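Local coordinates for protein NAD nucleotidase (Haemophilus influenzae, PDB 3ZTV) that degrades NAD to adenosine and nicotinamide riboside as a zinc-dependent periplasmic 5'-nucleotidase that also cleaves the pyrophosphate bond of NAD, at residues Gln37-Asp42 against Lys299-Lys303; Leu158-Thr164 against Phe176-Thr182; Ser296-Leu300 against Arg317-Leu321. All blocks are in the same frame, centred on the assembly; numbering follows the deposited sequence.

Contact 1. Residues Gln37-Asp42 against Lys299-Lys303; sequences QQTKVD and KLQVK
Lys-299 leans over the backbone of Lys-40 to reach Asp-42, its CG lying 3.6 Å from Lys-40 O. The chain starts with CG anti to the backbone N (chi1 178°) and bends at chi3 (-74°), so that the lysine runs across the aspartate at about a right angle and turns NZ onto its carboxylate. NZ forms a salt bridge with Asp-42 OD1 at 2.8 Å, meeting it on the syn side and 17° out of the carboxylate plane. Glu-29 is a second acidic partner of NZ, and a water donates to Asp-42 OD2. At the main chain, another water accepts from Asp-42 N and donates to Lys-299 O, linking the backbones beyond the single bridge; Asp-42 also bonds backbone to backbone with Ser-296. Leu-300 turns its CB away from the strand, yet its CD2 still packs on Val-41 CG1 at 4.0 Å. At Gln-301 the two strands join as an antiparallel bridge, a single hydrogen-bonded pair with Lys-40 that links the hairpin of strands 28-34 and 37-43 to that of strands 301-303 and 309-311. Lys-40 N donates to Gln-301 O at 2.8 Å, and Gln-301 N returns a nearly straight bond to Lys-40 O at 3.1 Å. The same Gln-301 O receives a CA-H contact from Thr-39 CA at 3.2 Å. The Gln-301 amide is held by Glu-311 through NE2, while the Lys-40 side chain makes a cation-pi contact with Trp-309. Val-302 runs beside Thr-39 in the same direction, with Val-302 CG1 3.7 Å from Thr-39 OG1. Beyond it, a water accepts from Lys-303 N and donates to Gln-38 O.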
# COMPACT_ATOMS: atom_id res chain seq x y z
N GLN A 37 -45.37 8.52 20.00
CA GLN A 37 -45.40 9.85 19.41
C GLN A 37 -44.01 10.41 19.14
O GLN A 37 -43.09 10.21 19.95
CB GLN A 37 -46.16 10.82 20.32
CG GLN A 37 -47.52 10.30 20.78
CD GLN A 37 -48.51 11.42 21.03
OE1 GLN A 37 -48.35 12.22 21.95
NE2 GLN A 37 -49.54 11.48 20.19
N GLN A 38 -43.85 11.12 18.03
CA GLN A 38 -42.60 11.81 17.76
C GLN A 38 -42.39 12.91 18.80
O GLN A 38 -43.27 13.73 19.04
CB GLN A 38 -42.55 12.39 16.35
CG GLN A 38 -41.32 13.24 16.10
CD GLN A 38 -40.80 13.13 14.68
OE1 GLN A 38 -40.89 14.07 13.89
NE2 GLN A 38 -40.23 11.97 14.35
N THR A 39 -41.20 12.90 19.40
CA THR A 39 -40.91 13.71 20.56
C THR A 39 -39.54 14.36 20.40
O THR A 39 -38.55 13.67 20.10
CB THR A 39 -40.93 12.84 21.84
OG1 THR A 39 -42.18 12.14 21.91
CG2 THR A 39 -40.75 13.68 23.08
N LYS A 40 -39.48 15.67 20.57
CA LYS A 40 -38.21 16.38 20.58
C LYS A 40 -37.61 16.29 21.97
O LYS A 40 -38.29 16.54 22.96
CB LYS A 40 -38.40 17.86 20.22
CG LYS A 40 -38.67 18.15 18.75
CD LYS A 40 -38.83 19.65 18.51
CE LYS A 40 -38.98 19.98 17.04
NZ LYS A 40 -39.13 21.45 16.82
N VAL A 41 -36.34 15.91 22.02
CA VAL A 41 -35.60 15.77 23.27
C VAL A 41 -34.19 16.33 23.08
O VAL A 41 -33.75 16.53 21.95
CB VAL A 41 -35.50 14.29 23.72
CG1 VAL A 41 -36.89 13.69 23.88
CG2 VAL A 41 -34.66 13.47 22.73
N ASP A 42 -33.50 16.61 24.19
CA ASP A 42 -32.10 16.99 24.14
C ASP A 42 -31.22 15.80 24.50
O ASP A 42 -31.54 15.05 25.44
CB ASP A 42 -31.82 18.14 25.11
CG ASP A 42 -32.48 19.44 24.67
OD1 ASP A 42 -32.51 19.69 23.45
OD2 ASP A 42 -32.98 20.17 25.54
N LYS A 299 -36.62 18.25 28.29
CA LYS A 299 -37.34 18.58 27.07
C LYS A 299 -38.05 17.35 26.56
O LYS A 299 -37.43 16.37 26.15
CB LYS A 299 -36.40 19.13 25.98
CG LYS A 299 -37.10 19.44 24.65
CD LYS A 299 -36.13 19.86 23.56
CE LYS A 299 -35.60 21.26 23.78
NZ LYS A 299 -34.52 21.59 22.80
N LEU A 300 -39.38 17.39 26.60
CA LEU A 300 -40.19 16.32 26.07
C LEU A 300 -41.34 16.96 25.31
O LEU A 300 -42.44 17.13 25.85
CB LEU A 300 -40.72 15.43 27.20
CG LEU A 300 -39.68 14.70 28.06
CD1 LEU A 300 -40.32 14.16 29.33
CD2 LEU A 300 -38.97 13.58 27.30
N GLN A 301 -41.08 17.33 24.06
CA GLN A 301 -42.05 18.10 23.28
C GLN A 301 -42.69 17.27 22.18
O GLN A 301 -42.02 16.53 21.47
CB GLN A 301 -41.39 19.34 22.69
CG GLN A 301 -40.89 20.32 23.73
CD GLN A 301 -40.14 21.49 23.12
OE1 GLN A 301 -40.08 21.63 21.90
NE2 GLN A 301 -39.56 22.32 23.97
N VAL A 302 -44.01 17.40 22.04
CA VAL A 302 -44.74 16.77 20.96
C VAL A 302 -45.54 17.83 20.20
O VAL A 302 -45.87 18.88 20.75
CB VAL A 302 -45.69 15.66 21.48
CG1 VAL A 302 -44.89 14.60 22.25
CG2 VAL A 302 -46.78 16.26 22.35
N LYS A 303 -45.82 17.57 18.93
CA LYS A 303 -46.50 18.54 18.07
C LYS A 303 -48.01 18.50 18.30
O LYS A 303 -48.62 17.43 18.22
CB LYS A 303 -46.19 18.25 16.60
CG LYS A 303 -46.67 19.29 15.60
CD LYS A 303 -46.29 18.87 14.19
CE LYS A 303 -46.74 19.88 13.14
NZ LYS A 303 -45.77 20.99 12.96
O HOH W 1 -45.33 15.04 17.69
O HOH W 2 -34.81 16.16 26.73
O HOH W 3 -32.86 22.91 25.48

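Contact 2. Residues Leu158-Thr164 against Phe176-Thr182; sequences LDTVNKT and FYDEIAT
Glu-179 OE2 takes the backbone N-H of Val-161 at 2.9 Å, and this bond ties the loop leaving strand 151-159 to the first turn of helix 179-191. The two segments belong to a calcineurin-like phosphoesterase domain, in which loops at the ends of the sheet strands carry the metal ligands. The N-H comes from above the carboxylate, 50° out of its plane. A bend at chi2 (94°) folds the glutamate back along the loop, so that its CG rests against Asp-159 O and its CD against Val-161 CG2. Two waters also donate to OE2, one of them accepting from Asn-162 N, so OE2 takes three donors, one backbone N-H and two waters. Val-161 CG2 further presses on Tyr-177 O at 3.2 Å, while its CG1 packs on Phe-176 CB at 3.9 Å. The Phe-176 and Thr-164 side chains cross at about a right angle, Phe-176 CZ lying 3.6 Å from Thr-164 CG2. Along the strand, Leu-158 splits its branches: CD2 touches Glu-179 O and CB, and CD1 meets Thr-182 CG2 at 3.8 Å.

In the second shell, Thr-164 OG1 donates to Thr-160 O, a bond from the first turn of helix 162-167 back to the loop before it. The side chain of Thr-164 also touches Asn-102, a zinc ligand, and Asp-159 packs on His-203, which probably binds the same zinc. Across the dimer, Thr-182 packs on Ile-185 of the second subunit. Asp-178 is the N-cap of helix 179-191, its OD2 accepting from Ala-181 N at 2.9 Å. Its carbonyl O is held twice by Thr-182, the N and OG1 reaching it from opposite faces of the carbonyl plane.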
# COMPACT_ATOMS: atom_id res chain seq x y z
N LEU A 158 -4.98 4.62 14.69
CA LEU A 158 -5.06 4.60 13.22
C LEU A 158 -5.99 5.69 12.70
O LEU A 158 -7.06 5.92 13.29
CB LEU A 158 -5.55 3.23 12.73
CG LEU A 158 -5.16 2.78 11.32
CD1 LEU A 158 -3.69 2.41 11.23
CD2 LEU A 158 -6.03 1.59 10.88
N ASP A 159 -5.62 6.32 11.58
CA ASP A 159 -6.45 7.35 10.96
C ASP A 159 -6.87 6.96 9.55
O ASP A 159 -6.23 6.13 8.90
CB ASP A 159 -5.66 8.66 10.88
CG ASP A 159 -6.54 9.92 10.94
OD1 ASP A 159 -7.78 9.87 10.79
OD2 ASP A 159 -5.94 11.02 11.13
N THR A 160 -7.97 7.55 9.10
CA THR A 160 -8.36 7.47 7.71
C THR A 160 -7.36 8.25 6.85
O THR A 160 -6.92 9.34 7.22
CB THR A 160 -9.81 7.95 7.53
OG1 THR A 160 -10.23 7.68 6.18
CG2 THR A 160 -9.99 9.45 7.88
N VAL A 161 -6.97 7.68 5.71
CA VAL A 161 -5.90 8.24 4.89
C VAL A 161 -6.39 9.21 3.81
O VAL A 161 -6.17 10.42 3.91
CB VAL A 161 -4.99 7.14 4.29
CG1 VAL A 161 -3.99 7.76 3.33
CG2 VAL A 161 -4.27 6.39 5.41
N ASN A 162 -7.04 8.68 2.77
CA ASN A 162 -7.45 9.51 1.64
C ASN A 162 -8.32 10.70 2.06
O ASN A 162 -8.12 11.83 1.60
CB ASN A 162 -8.20 8.68 0.58
CG ASN A 162 -7.31 7.66 -0.11
OD1 ASN A 162 -6.09 7.78 -0.11
ND2 ASN A 162 -7.94 6.66 -0.71
N LYS A 163 -9.28 10.47 2.94
CA LYS A 163 -10.17 11.53 3.39
C LYS A 163 -9.39 12.68 4.06
O LYS A 163 -9.70 13.86 3.85
CB LYS A 163 -11.23 10.97 4.33
CG LYS A 163 -12.22 12.01 4.83
CD LYS A 163 -13.30 11.40 5.70
CE LYS A 163 -14.25 10.52 4.90
NZ LYS A 163 -15.44 10.13 5.72
N THR A 164 -8.39 12.34 4.86
CA THR A 164 -7.58 13.34 5.54
C THR A 164 -6.69 14.10 4.56
O THR A 164 -6.67 15.34 4.54
CB THR A 164 -6.72 12.72 6.67
OG1 THR A 164 -7.58 12.01 7.57
CG2 THR A 164 -5.96 13.80 7.44
N PHE A 176 1.48 9.67 5.47
CA PHE A 176 0.37 8.75 5.74
C PHE A 176 0.62 7.38 5.12
O PHE A 176 1.17 7.29 4.02
CB PHE A 176 -0.94 9.30 5.15
CG PHE A 176 -1.48 10.51 5.88
CD1 PHE A 176 -0.91 11.77 5.71
CD2 PHE A 176 -2.57 10.38 6.74
CE1 PHE A 176 -1.42 12.87 6.39
CE2 PHE A 176 -3.07 11.49 7.42
CZ PHE A 176 -2.49 12.73 7.24
N TYR A 177 0.19 6.33 5.81
CA TYR A 177 0.37 4.95 5.35
C TYR A 177 -0.95 4.17 5.35
O TYR A 177 -1.85 4.43 6.17
CB TYR A 177 1.46 4.26 6.19
CG TYR A 177 2.78 4.94 5.95
CD1 TYR A 177 3.59 4.57 4.88
CD2 TYR A 177 3.20 6.02 6.73
CE1 TYR A 177 4.79 5.22 4.62
CE2 TYR A 177 4.39 6.67 6.48
CZ TYR A 177 5.18 6.27 5.43
OH TYR A 177 6.36 6.95 5.17
N ASP A 178 -1.06 3.23 4.42
CA ASP A 178 -2.25 2.42 4.25
C ASP A 178 -2.79 1.84 5.55
O ASP A 178 -2.03 1.29 6.36
CB ASP A 178 -1.96 1.28 3.27
CG ASP A 178 -3.18 0.44 2.99
OD1 ASP A 178 -4.11 0.94 2.32
OD2 ASP A 178 -3.21 -0.72 3.44
N GLU A 179 -4.10 1.97 5.74
CA GLU A 179 -4.76 1.50 6.96
C GLU A 179 -4.59 -0.01 7.20
O GLU A 179 -4.19 -0.42 8.29
CB GLU A 179 -6.26 1.84 6.94
CG GLU A 179 -6.61 3.34 6.85
CD GLU A 179 -6.86 3.83 5.42
OE1 GLU A 179 -6.30 3.23 4.46
OE2 GLU A 179 -7.61 4.84 5.26
N ILE A 180 -4.92 -0.83 6.20
CA ILE A 180 -4.81 -2.28 6.34
C ILE A 180 -3.36 -2.72 6.57
O ILE A 180 -3.08 -3.49 7.50
CB ILE A 180 -5.41 -3.01 5.12
CG1 ILE A 180 -6.93 -2.81 5.11
CG2 ILE A 180 -5.03 -4.50 5.11
CD1 ILE A 180 -7.62 -3.30 3.85
N ALA A 181 -2.44 -2.25 5.75
CA ALA A 181 -1.04 -2.65 5.92
C ALA A 181 -0.51 -2.24 7.29
O ALA A 181 0.15 -3.01 7.98
CB ALA A 181 -0.16 -2.09 4.82
N THR A 182 -0.79 -1.01 7.70
CA THR A 182 -0.29 -0.56 8.99
C THR A 182 -0.84 -1.41 10.13
O THR A 182 -0.11 -1.80 11.05
CB THR A 182 -0.58 0.94 9.25
OG1 THR A 182 0.06 1.73 8.23
CG2 THR A 182 -0.09 1.35 10.64
O HOH W 4 -10.41 4.42 5.61
O HOH W 5 -8.09 5.88 2.80

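Contact 3. Residues Ser296-Leu300 against Arg317-Leu321; sequences SSHKL and RKKAL
Arg-317 spreads its guanidinium under Leu-300, whose CD1 sits over the centre of one face, 3.9 Å above the plane. Here helix 314-325 packs against the loop that leads from the long strand 284-295 into the short hairpin of strands 301-303 and 309-311. The arginine rises from the helix with CG anti to the backbone N (chi1 -167°) and stays extended as far as NE, which carries the flat group across to the loop. At its edge, NH2 gives a weak hydrogen bond to His-298 O at 2.9 Å, bent to 122° at the hydrogen. The stronger polar partners lie elsewhere: NH1 donates to Leu-312 O and forms a salt bridge with Glu-311. Glu-311 OE1 is shared by this NH1 and by the backbone N of Leu-300, so one carboxylate oxygen joins the arginine to the main chain of the residue that covers it.

Further along the helix, Leu-321 crosses Leu-300 obliquely, Leu-321 CD2 lying 3.7 Å from Leu-300 CD1. The same CD2 meets Ser-297 CB at 3.7 Å, so one methyl group touches both loop residues. Ala-320 CB lies farther off, 4.3 Å from Leu-300 CD1. On the loop, Ser-296 makes an ST turn, its OG accepting from His-298 N, and Ser-297 OG is bound by Asp-333. That hydroxyl also stands over the centre of one face of the His-298 ring. A water links helix to loop, accepting from Arg-317 NE at 2.9 Å and donating to Ser-297 O at 2.7 Å.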
# COMPACT_ATOMS: atom_id res chain seq x y z
N SER A 296 -31.44 14.22 28.21
CA SER A 296 -32.08 15.05 29.22
C SER A 296 -33.52 14.63 29.47
O SER A 296 -34.20 14.17 28.56
CB SER A 296 -32.05 16.51 28.78
OG SER A 296 -32.77 17.33 29.69
N SER A 297 -33.98 14.80 30.71
CA SER A 297 -35.38 14.55 31.04
C SER A 297 -36.23 15.81 30.89
O SER A 297 -37.44 15.76 31.09
CB SER A 297 -35.51 14.04 32.47
OG SER A 297 -35.19 15.07 33.39
N HIS A 298 -35.60 16.93 30.56
CA HIS A 298 -36.26 18.24 30.71
C HIS A 298 -37.00 18.73 29.47
O HIS A 298 -37.92 19.56 29.59
CB HIS A 298 -35.26 19.28 31.21
CG HIS A 298 -34.65 18.92 32.53
ND1 HIS A 298 -35.39 18.81 33.69
CD2 HIS A 298 -33.38 18.61 32.87
CE1 HIS A 298 -34.60 18.46 34.69
NE2 HIS A 298 -33.37 18.33 34.22
N LYS A 299 -36.62 18.25 28.29
CA LYS A 299 -37.34 18.58 27.07
C LYS A 299 -38.05 17.35 26.56
O LYS A 299 -37.43 16.37 26.15
CB LYS A 299 -36.40 19.13 25.98
CG LYS A 299 -37.10 19.44 24.65
CD LYS A 299 -36.13 19.86 23.56
CE LYS A 299 -35.60 21.26 23.78
NZ LYS A 299 -34.52 21.59 22.80
N LEU A 300 -39.38 17.39 26.60
CA LEU A 300 -40.19 16.32 26.07
C LEU A 300 -41.34 16.96 25.31
O LEU A 300 -42.44 17.13 25.85
CB LEU A 300 -40.72 15.43 27.20
CG LEU A 300 -39.68 14.70 28.06
CD1 LEU A 300 -40.32 14.16 29.33
CD2 LEU A 300 -38.97 13.58 27.30
N ARG A 317 -46.69 13.32 30.70
CA ARG A 317 -45.27 13.55 30.93
C ARG A 317 -44.70 12.47 31.84
O ARG A 317 -43.59 11.98 31.61
CB ARG A 317 -45.00 14.94 31.52
CG ARG A 317 -43.52 15.30 31.47
CD ARG A 317 -43.23 16.68 32.03
NE ARG A 317 -41.84 17.06 31.77
CZ ARG A 317 -41.43 17.66 30.65
NH1 ARG A 317 -42.29 17.97 29.69
NH2 ARG A 317 -40.14 17.95 30.50
N LYS A 318 -45.45 12.11 32.86
CA LYS A 318 -45.02 11.05 33.78
C LYS A 318 -44.80 9.72 33.06
O LYS A 318 -43.81 9.03 33.31
CB LYS A 318 -46.02 10.91 34.94
CG LYS A 318 -46.02 12.09 35.90
CD LYS A 318 -47.02 11.90 37.04
CE LYS A 318 -46.95 13.03 38.05
NZ LYS A 318 -47.40 14.34 37.49
N LYS A 319 -45.70 9.37 32.15
CA LYS A 319 -45.57 8.13 31.39
C LYS A 319 -44.34 8.15 30.49
O LYS A 319 -43.65 7.14 30.33
CB LYS A 319 -46.82 7.86 30.55
CG LYS A 319 -48.05 7.50 31.37
CD LYS A 319 -49.30 7.49 30.51
CE LYS A 319 -50.56 7.35 31.36
NZ LYS A 319 -51.79 7.62 30.56
N ALA A 320 -44.08 9.30 29.88
CA ALA A 320 -42.90 9.49 29.04
C ALA A 320 -41.63 9.28 29.85
O ALA A 320 -40.73 8.54 29.44
CB ALA A 320 -42.92 10.88 28.43
N LEU A 321 -41.56 9.91 31.01
CA LEU A 321 -40.41 9.79 31.89
C LEU A 321 -40.23 8.36 32.39
O LEU A 321 -39.12 7.83 32.41
CB LEU A 321 -40.52 10.75 33.08
CG LEU A 321 -40.35 12.24 32.77
CD1 LEU A 321 -40.74 13.09 33.98
CD2 LEU A 321 -38.92 12.54 32.33
O HOH W 6 -39.27 16.61 32.92

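In the fold
From the N terminus, the chain lays down strand 37-43 early and returns to it only after more than 250 residues, when contact 1 closes a long loop. Within that loop lies contact 2, a short closure of its own that joins strand 151-159 to helix 179-191 near the zinc site; its centre is 41 Å from that of contact 1, on the opposite side of the chain's centre. Contact 3 opens on the stretch where contact 1 ends, shares Lys-299 and Leu-300 with it, and closes on helix 314-325. Leu-300 thus lies between strand 37-43 and that helix, while contacts 2 and 3 follow one another in series without touching.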